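Local coordinates for putative uncharacterized protein (Burkholderia ambifaria, PDB 3W20) that probably oxidises N-substituted L-amino acids as a metal- and 2-oxoglutarate-dependent dioxygenase of the double-stranded beta-helix fold, at residues Pro6-Arg11 / Ala16-Met21; Ala29-Glu34 / Leu262-Asp267; Asp207-Glu212 / Gly217-Leu222. All coordinates share one frame; numbering follows the deposited sequence.

Near the N terminus, interaction 1 closes a short loop by pairing strand 4-10 with strand 17-22. The chain then runs directly into helix 23-31, whose C-terminal end opens interaction 2, and this contact closes only at residues 262-267, near the C terminus. It therefore ties the N-terminal helix to strand 255-265 and spans most of the polypeptide. Within that span lies interaction 3, a local contact in which helix 203-216 is met by the loop that follows it. Interactions 1 and 2 adjoin through a salt bridge from Arg11 to Asp33, and both reach the same large sheet; interaction 3 stands apart, about 15 Å from interaction 1 at the nearest atoms.

Interaction 1: residues Pro6-Arg11 / Ala16-Met21; sequences PAQLMR and ARAEHM
Pro6-Arg11 and Ala16-Met21 form an antiparallel beta hairpin at the surface of the protein, joining strand 4-10 to strand 17-22. Ala7 pairs with Glu19 and Leu9 with Arg17, each pair exchanging two backbone hydrogen bonds; among them Leu9 N reaches Arg17 O at 2.8 Å. Non-hydrogen-bonded pairs alternate with them, Pro6 opposite His20 and Gln8 opposite Ala18. Proline suits its position because no N-H is needed there toward the partner strand, and its CA lies over one face of the imidazole, 4.0 Å from the centroid of the His20 ring and 7° off the normal, a CH-pi contact. On the same face of the sheet the bent chain of Gln8 brings its amide over the small side chain of Ala18, with NE2 3.3 Å from Ala18 CB.

Ala7, Leu9, Arg17 and Glu19 project from the other face. Leu9 holds CG anti to its backbone N (chi1 -174°), and its CD2 lies 3.5 Å from Arg17 NH2; Arg11 CG reaches the same nitrogen at 3.6 Å, so the long arginine lies across aliphatic carbon. The two guanidinium planes are turned 63° from each other and their charged atoms do not touch; that of Arg11 is held by Asp36 and Asp33. Ala7 is small enough to let Met21, a selenomethionine, close over it, with CG 3.5 Å from Ala7 CB. Strand 4-10 also pairs with strand 37-41, whose Met40 and Ile38 touch Ala7 and Leu9, so this hairpin extends the major sheet of a double-stranded beta-helix dioxygenase.

Interaction 2: residues Ala29-Glu34 / Leu262-Asp267; sequences ALDADE and LIHTED
A histidine-carboxylate hydrogen bond at the protein surface, between Asp31 and His264, links the last turn of helix 23-31 to the end of strand 255-265, away from the zinc site. His264 ND1 donates to Asp31 OD2 over 3.1 Å, and at 171° the N-H points almost straight at the oxygen. The two ends of the bond differ in geometry. On the histidine side the oxygen lies in the ring plane, at the edge; on the aspartate side the donor comes from above the carboxylate, 52° out of its plane. Both side chains are directed at the opposite segment and meet at about a right angle, and the carboxylate and ring planes are inclined to each other. A chi1 of -166° swings the imidazole of His264 away from the backbone N and out toward the helix.

Beyond Asp31 the helix ends in a Schellman motif: Asp33 takes positive phi, Asp33 N bonds Leu30 O, and Glu34 N bonds Ala29 O at 2.9 Å. Past His264 the strand leads into an ST turn, where Thr265 OG1 accepts from Asp267 N. Trp269 of strand 268-272 stacks on the His264 ring and also touches Asp31. With ND1 as the donor, bond and stack together restrain the ring's orientation, and the nearby carboxylate would be expected to favour a protonated, positively charged imidazole.

Interaction 3: residues Asp207-Glu212 / Gly217-Leu222; sequences DEMHAE and GAIAAL
Ala220 N donates to Glu212 OE2 over 2.8 Å, the one hydrogen bond between residues 207-212 of the helix and residues 217-222 of the loop that crosses beside it. The N-H meets the carboxylate from above its plane, 51° out of it, and the bond is bent, 145° at the hydrogen. Glutamate has the necessary length: with chi1 at 173° and an extended chain beyond, the carboxylate reaches the Ile219-Ala220 peptide. Along the way CG passes 3.1 Å from Ala218 O.

Just past helix 203-216 comes Gly217, which adopts positive phi, a conformation glycine takes readily, and the chain then leads through a loop to strand 227-230. Leu222 N bonding to Ile219 O begins a short helix-like turn.

Next to the polar bond, Ile219 is the buried residue of the loop. Its CD1 lies 4.0 Å from CE of Met209, a selenomethionine one helical turn before Glu212, while its CG2 touches both that methyl and Glu212 OE1. The side chain of Met209 lies about 13 Å from the zinc ion. Flexible and bent at its end, it also packs on Pro200 and Leu245, and Leu222 shares Leu245 with it.

Interaction 1: residues Pro6-Arg11 / Ala16-Met21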
# COMPACT_ATOMS: atom_id res chain seq x y z
N PRO A 6 -4.60 -2.03 -38.76
CA PRO A 6 -5.76 -2.83 -39.11
C PRO A 6 -6.58 -3.13 -37.83
O PRO A 6 -6.00 -3.59 -36.83
CB PRO A 6 -5.11 -4.16 -39.63
CG PRO A 6 -3.75 -3.75 -40.13
CD PRO A 6 -3.31 -2.67 -39.17
N ALA A 7 -7.90 -2.94 -37.89
CA ALA A 7 -8.79 -3.17 -36.72
C ALA A 7 -10.07 -3.88 -37.15
O ALA A 7 -10.63 -3.62 -38.26
CB ALA A 7 -9.09 -1.85 -36.00
N GLN A 8 -10.49 -4.81 -36.33
CA GLN A 8 -11.87 -5.37 -36.50
C GLN A 8 -12.72 -4.89 -35.34
O GLN A 8 -12.36 -5.08 -34.14
CB GLN A 8 -11.86 -6.90 -36.50
CG GLN A 8 -11.05 -7.57 -37.66
CD GLN A 8 -11.59 -7.22 -39.06
OE1 GLN A 8 -12.79 -7.31 -39.30
NE2 GLN A 8 -10.69 -6.80 -39.99
N LEU A 9 -13.85 -4.27 -35.66
CA LEU A 9 -14.67 -3.71 -34.58
C LEU A 9 -15.94 -4.57 -34.43
O LEU A 9 -16.72 -4.75 -35.38
CB LEU A 9 -15.00 -2.25 -34.94
CG LEU A 9 -15.74 -1.34 -33.97
CD1 LEU A 9 -15.29 0.07 -34.39
CD2 LEU A 9 -17.26 -1.47 -34.07
N MSE A 10 -16.18 -5.12 -33.22
CA MSE A 10 -17.25 -6.09 -33.04
C MSE A 10 -18.33 -5.55 -32.17
O MSE A 10 -18.03 -5.02 -31.10
CB MSE A 10 -16.75 -7.38 -32.37
CG MSE A 10 -15.29 -7.28 -31.96
SE MSE A 10 -14.18 -7.88 -33.49
CE MSE A 10 -15.03 -9.52 -33.09
N ARG A 11 -19.59 -5.71 -32.59
CA ARG A 11 -20.75 -5.46 -31.69
C ARG A 11 -21.57 -6.70 -31.67
O ARG A 11 -21.65 -7.38 -32.70
CB ARG A 11 -21.60 -4.32 -32.29
CG ARG A 11 -21.09 -2.96 -31.98
CD ARG A 11 -21.30 -2.74 -30.48
NE ARG A 11 -22.22 -1.70 -30.18
CZ ARG A 11 -22.33 -1.10 -29.00
NH1 ARG A 11 -21.62 -1.48 -27.89
NH2 ARG A 11 -23.24 -0.14 -28.93
N ALA A 16 -18.41 -7.89 -38.18
CA ALA A 16 -17.31 -7.09 -37.68
C ALA A 16 -17.08 -6.04 -38.75
O ALA A 16 -17.22 -6.34 -39.94
CB ALA A 16 -16.08 -7.94 -37.46
N ARG A 17 -16.83 -4.80 -38.35
CA ARG A 17 -16.45 -3.77 -39.34
C ARG A 17 -14.95 -3.79 -39.42
O ARG A 17 -14.29 -3.80 -38.41
CB ARG A 17 -16.91 -2.38 -38.88
CG ARG A 17 -18.41 -2.32 -38.68
CD ARG A 17 -18.79 -1.34 -37.56
NE ARG A 17 -20.23 -1.30 -37.20
CZ ARG A 17 -20.84 -2.00 -36.23
NH1 ARG A 17 -22.15 -1.82 -36.04
NH2 ARG A 17 -20.18 -2.87 -35.47
N ALA A 18 -14.40 -3.84 -40.63
CA ALA A 18 -12.94 -3.81 -40.77
C ALA A 18 -12.47 -2.38 -41.11
O ALA A 18 -12.91 -1.81 -42.08
CB ALA A 18 -12.49 -4.81 -41.83
N GLU A 19 -11.61 -1.80 -40.31
CA GLU A 19 -11.17 -0.40 -40.52
C GLU A 19 -9.71 -0.30 -40.14
O GLU A 19 -9.22 -1.12 -39.42
CB GLU A 19 -11.98 0.57 -39.65
CG GLU A 19 -13.35 0.91 -40.22
CD GLU A 19 -14.38 1.23 -39.15
OE1 GLU A 19 -15.52 0.69 -39.22
OE2 GLU A 19 -14.04 2.01 -38.24
N HIS A 20 -9.03 0.72 -40.63
CA HIS A 20 -7.73 1.07 -40.13
C HIS A 20 -7.92 2.20 -39.12
O HIS A 20 -8.50 3.25 -39.45
CB HIS A 20 -6.85 1.49 -41.30
CG HIS A 20 -6.07 0.35 -41.91
ND1 HIS A 20 -6.66 -0.63 -42.63
CD2 HIS A 20 -4.70 0.02 -41.83
CE1 HIS A 20 -5.73 -1.54 -43.01
NE2 HIS A 20 -4.53 -1.13 -42.52
N MSE A 21 -7.47 2.03 -37.87
CA MSE A 21 -7.79 3.03 -36.85
C MSE A 21 -6.60 3.30 -36.01
O MSE A 21 -5.74 2.41 -35.84
CB MSE A 21 -8.81 2.60 -35.76
CG MSE A 21 -9.74 1.61 -36.37
SE MSE A 21 -11.09 1.25 -34.98
CE MSE A 21 -11.82 3.00 -34.67

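Interaction 2: residues Ala29-Glu34 / Leu262-Asp267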
# COMPACT_ATOMS: atom_id res chain seq x y z
N ALA A 29 -14.11 4.78 -29.54
CA ALA A 29 -15.31 4.09 -29.96
C ALA A 29 -15.80 3.24 -28.82
O ALA A 29 -17.01 3.17 -28.59
CB ALA A 29 -15.11 3.28 -31.27
N LEU A 30 -14.88 2.60 -28.09
CA LEU A 30 -15.34 1.75 -26.98
C LEU A 30 -15.98 2.63 -25.89
O LEU A 30 -16.99 2.26 -25.27
CB LEU A 30 -14.19 0.92 -26.43
CG LEU A 30 -13.83 -0.19 -27.44
CD1 LEU A 30 -12.38 -0.62 -27.22
CD2 LEU A 30 -14.73 -1.35 -27.16
N ASP A 31 -15.33 3.76 -25.63
CA ASP A 31 -15.77 4.58 -24.47
C ASP A 31 -17.11 5.20 -24.84
O ASP A 31 -17.89 5.54 -23.96
CB ASP A 31 -14.74 5.67 -24.30
CG ASP A 31 -14.90 6.44 -23.02
OD1 ASP A 31 -15.06 5.90 -21.94
OD2 ASP A 31 -14.97 7.68 -23.16
N ALA A 32 -17.35 5.39 -26.15
CA ALA A 32 -18.65 5.86 -26.62
C ALA A 32 -19.72 4.78 -26.66
O ALA A 32 -20.86 5.02 -27.13
CB ALA A 32 -18.49 6.51 -28.01
N ASP A 33 -19.43 3.59 -26.22
CA ASP A 33 -20.33 2.49 -26.38
C ASP A 33 -20.71 2.22 -27.83
O ASP A 33 -21.86 1.84 -28.13
CB ASP A 33 -21.58 2.57 -25.43
CG ASP A 33 -22.27 1.26 -25.23
OD1 ASP A 33 -21.68 0.14 -25.35
OD2 ASP A 33 -23.52 1.30 -24.99
N GLU A 34 -19.77 2.38 -28.75
CA GLU A 34 -20.01 2.13 -30.20
C GLU A 34 -19.45 0.74 -30.63
O GLU A 34 -19.59 0.33 -31.78
CB GLU A 34 -19.35 3.21 -31.04
CG GLU A 34 -20.17 4.53 -31.00
CD GLU A 34 -19.36 5.74 -31.45
OE1 GLU A 34 -18.22 5.53 -31.94
OE2 GLU A 34 -19.85 6.90 -31.32
N LEU A 262 -8.29 0.14 -18.39
CA LEU A 262 -8.41 1.58 -18.51
C LEU A 262 -9.75 2.07 -17.98
O LEU A 262 -10.74 1.46 -18.24
CB LEU A 262 -8.37 1.92 -20.00
CG LEU A 262 -7.02 1.73 -20.72
CD1 LEU A 262 -7.34 1.64 -22.22
CD2 LEU A 262 -6.07 2.88 -20.45
N ILE A 263 -9.77 3.17 -17.24
CA ILE A 263 -11.00 3.90 -17.00
C ILE A 263 -10.84 5.37 -17.37
O ILE A 263 -9.77 5.93 -17.28
CB ILE A 263 -11.48 3.81 -15.51
CG1 ILE A 263 -10.33 4.14 -14.53
CG2 ILE A 263 -11.96 2.39 -15.30
CD1 ILE A 263 -10.83 4.16 -13.07
N HIS A 264 -11.92 5.97 -17.82
CA HIS A 264 -11.83 7.37 -18.23
C HIS A 264 -12.33 8.23 -17.10
O HIS A 264 -13.53 8.36 -16.88
CB HIS A 264 -12.67 7.57 -19.48
CG HIS A 264 -12.39 8.89 -20.19
ND1 HIS A 264 -12.94 9.19 -21.39
CD2 HIS A 264 -11.56 9.95 -19.85
CE1 HIS A 264 -12.48 10.43 -21.80
NE2 HIS A 264 -11.64 10.89 -20.86
N THR A 265 -11.41 8.83 -16.37
CA THR A 265 -11.82 9.67 -15.23
C THR A 265 -11.90 11.14 -15.59
O THR A 265 -11.49 11.52 -16.70
CB THR A 265 -10.86 9.52 -14.04
OG1 THR A 265 -9.66 10.23 -14.28
CG2 THR A 265 -10.54 8.02 -13.85
N GLU A 266 -12.54 11.92 -14.68
CA GLU A 266 -12.61 13.37 -14.80
C GLU A 266 -11.24 13.96 -15.13
O GLU A 266 -11.17 14.95 -15.86
CB GLU A 266 -13.21 14.00 -13.50
CG GLU A 266 -14.76 14.22 -13.41
CD GLU A 266 -15.75 13.06 -13.66
OE1 GLU A 266 -16.16 12.29 -12.72
OE2 GLU A 266 -16.27 13.02 -14.81
N ASP A 267 -10.14 13.34 -14.69
CA ASP A 267 -8.79 13.89 -14.91
C ASP A 267 -8.02 13.31 -16.11
O ASP A 267 -6.86 13.62 -16.39
CB ASP A 267 -7.99 13.69 -13.62
CG ASP A 267 -8.55 14.51 -12.50
OD1 ASP A 267 -8.84 15.69 -12.78
OD2 ASP A 267 -8.73 13.98 -11.40

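Interaction 3: residues Asp207-Glu212 / Gly217-Leu222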
# COMPACT_ATOMS: atom_id res chain seq x y z
N ASP A 207 -20.01 -14.12 -7.77
CA ASP A 207 -19.65 -15.17 -6.80
C ASP A 207 -20.79 -16.18 -6.84
O ASP A 207 -20.53 -17.37 -6.76
CB ASP A 207 -19.51 -14.60 -5.39
CG ASP A 207 -18.13 -14.00 -5.10
OD1 ASP A 207 -17.23 -14.21 -5.93
OD2 ASP A 207 -17.97 -13.33 -4.06
N GLU A 208 -22.05 -15.73 -6.98
CA GLU A 208 -23.17 -16.69 -7.06
C GLU A 208 -23.07 -17.46 -8.39
O GLU A 208 -23.37 -18.69 -8.47
CB GLU A 208 -24.54 -16.03 -6.85
CG GLU A 208 -25.67 -17.05 -6.76
CD GLU A 208 -27.01 -16.49 -6.29
OE1 GLU A 208 -27.19 -15.25 -6.22
OE2 GLU A 208 -27.92 -17.32 -6.00
N MSE A 209 -22.65 -16.77 -9.45
CA MSE A 209 -22.57 -17.41 -10.74
C MSE A 209 -21.53 -18.50 -10.73
O MSE A 209 -21.75 -19.58 -11.32
CB MSE A 209 -22.36 -16.47 -11.95
CG MSE A 209 -23.62 -15.60 -12.09
SE MSE A 209 -23.23 -13.91 -13.14
CE MSE A 209 -22.33 -14.98 -14.33
N HIS A 210 -20.41 -18.25 -10.08
CA HIS A 210 -19.43 -19.30 -9.89
C HIS A 210 -19.96 -20.56 -9.20
O HIS A 210 -19.85 -21.70 -9.73
CB HIS A 210 -18.25 -18.74 -9.16
CG HIS A 210 -17.43 -17.73 -9.95
ND1 HIS A 210 -16.52 -16.93 -9.38
CD2 HIS A 210 -17.43 -17.42 -11.32
CE1 HIS A 210 -15.95 -16.14 -10.31
NE2 HIS A 210 -16.51 -16.43 -11.50
N ALA A 211 -20.57 -20.38 -8.03
CA ALA A 211 -21.27 -21.49 -7.37
C ALA A 211 -22.30 -22.21 -8.27
O ALA A 211 -22.43 -23.44 -8.13
CB ALA A 211 -21.94 -21.03 -6.08
N GLU A 212 -23.07 -21.48 -9.11
CA GLU A 212 -24.02 -22.14 -10.04
C GLU A 212 -23.26 -22.99 -11.04
O GLU A 212 -23.71 -24.09 -11.40
CB GLU A 212 -24.92 -21.16 -10.79
CG GLU A 212 -25.79 -21.83 -11.89
CD GLU A 212 -26.63 -20.85 -12.69
OE1 GLU A 212 -26.46 -19.61 -12.49
OE2 GLU A 212 -27.48 -21.31 -13.51
N GLY A 217 -22.62 -27.33 -13.66
CA GLY A 217 -21.84 -27.32 -14.90
C GLY A 217 -22.15 -26.14 -15.84
O GLY A 217 -21.37 -25.86 -16.74
N ALA A 218 -23.29 -25.45 -15.61
CA ALA A 218 -23.70 -24.28 -16.43
C ALA A 218 -24.14 -22.99 -15.64
O ALA A 218 -24.37 -23.02 -14.39
CB ALA A 218 -24.78 -24.66 -17.45
N ILE A 219 -24.25 -21.89 -16.40
CA ILE A 219 -24.85 -20.66 -15.96
C ILE A 219 -26.15 -20.41 -16.75
O ILE A 219 -26.17 -19.76 -17.79
CB ILE A 219 -23.82 -19.48 -16.02
CG1 ILE A 219 -22.51 -19.86 -15.33
CG2 ILE A 219 -24.43 -18.21 -15.46
CD1 ILE A 219 -21.48 -18.76 -15.30
N ALA A 220 -27.25 -20.94 -16.25
CA ALA A 220 -28.55 -20.83 -16.93
C ALA A 220 -28.89 -19.46 -17.56
O ALA A 220 -29.51 -19.43 -18.64
CB ALA A 220 -29.68 -21.32 -16.01
N ALA A 221 -28.50 -18.35 -16.92
CA ALA A 221 -28.76 -16.99 -17.46
C ALA A 221 -28.08 -16.67 -18.82
O ALA A 221 -28.55 -15.80 -19.56
CB ALA A 221 -28.41 -15.91 -16.43
N LEU A 222 -27.02 -17.41 -19.11
CA LEU A 222 -26.19 -17.25 -20.31
C LEU A 222 -26.83 -17.87 -21.56
O LEU A 222 -26.65 -17.37 -22.67
CB LEU A 222 -24.79 -17.83 -20.08
CG LEU A 222 -23.88 -17.05 -19.08
CD1 LEU A 222 -22.51 -17.68 -18.95
CD2 LEU A 222 -23.78 -15.55 -19.40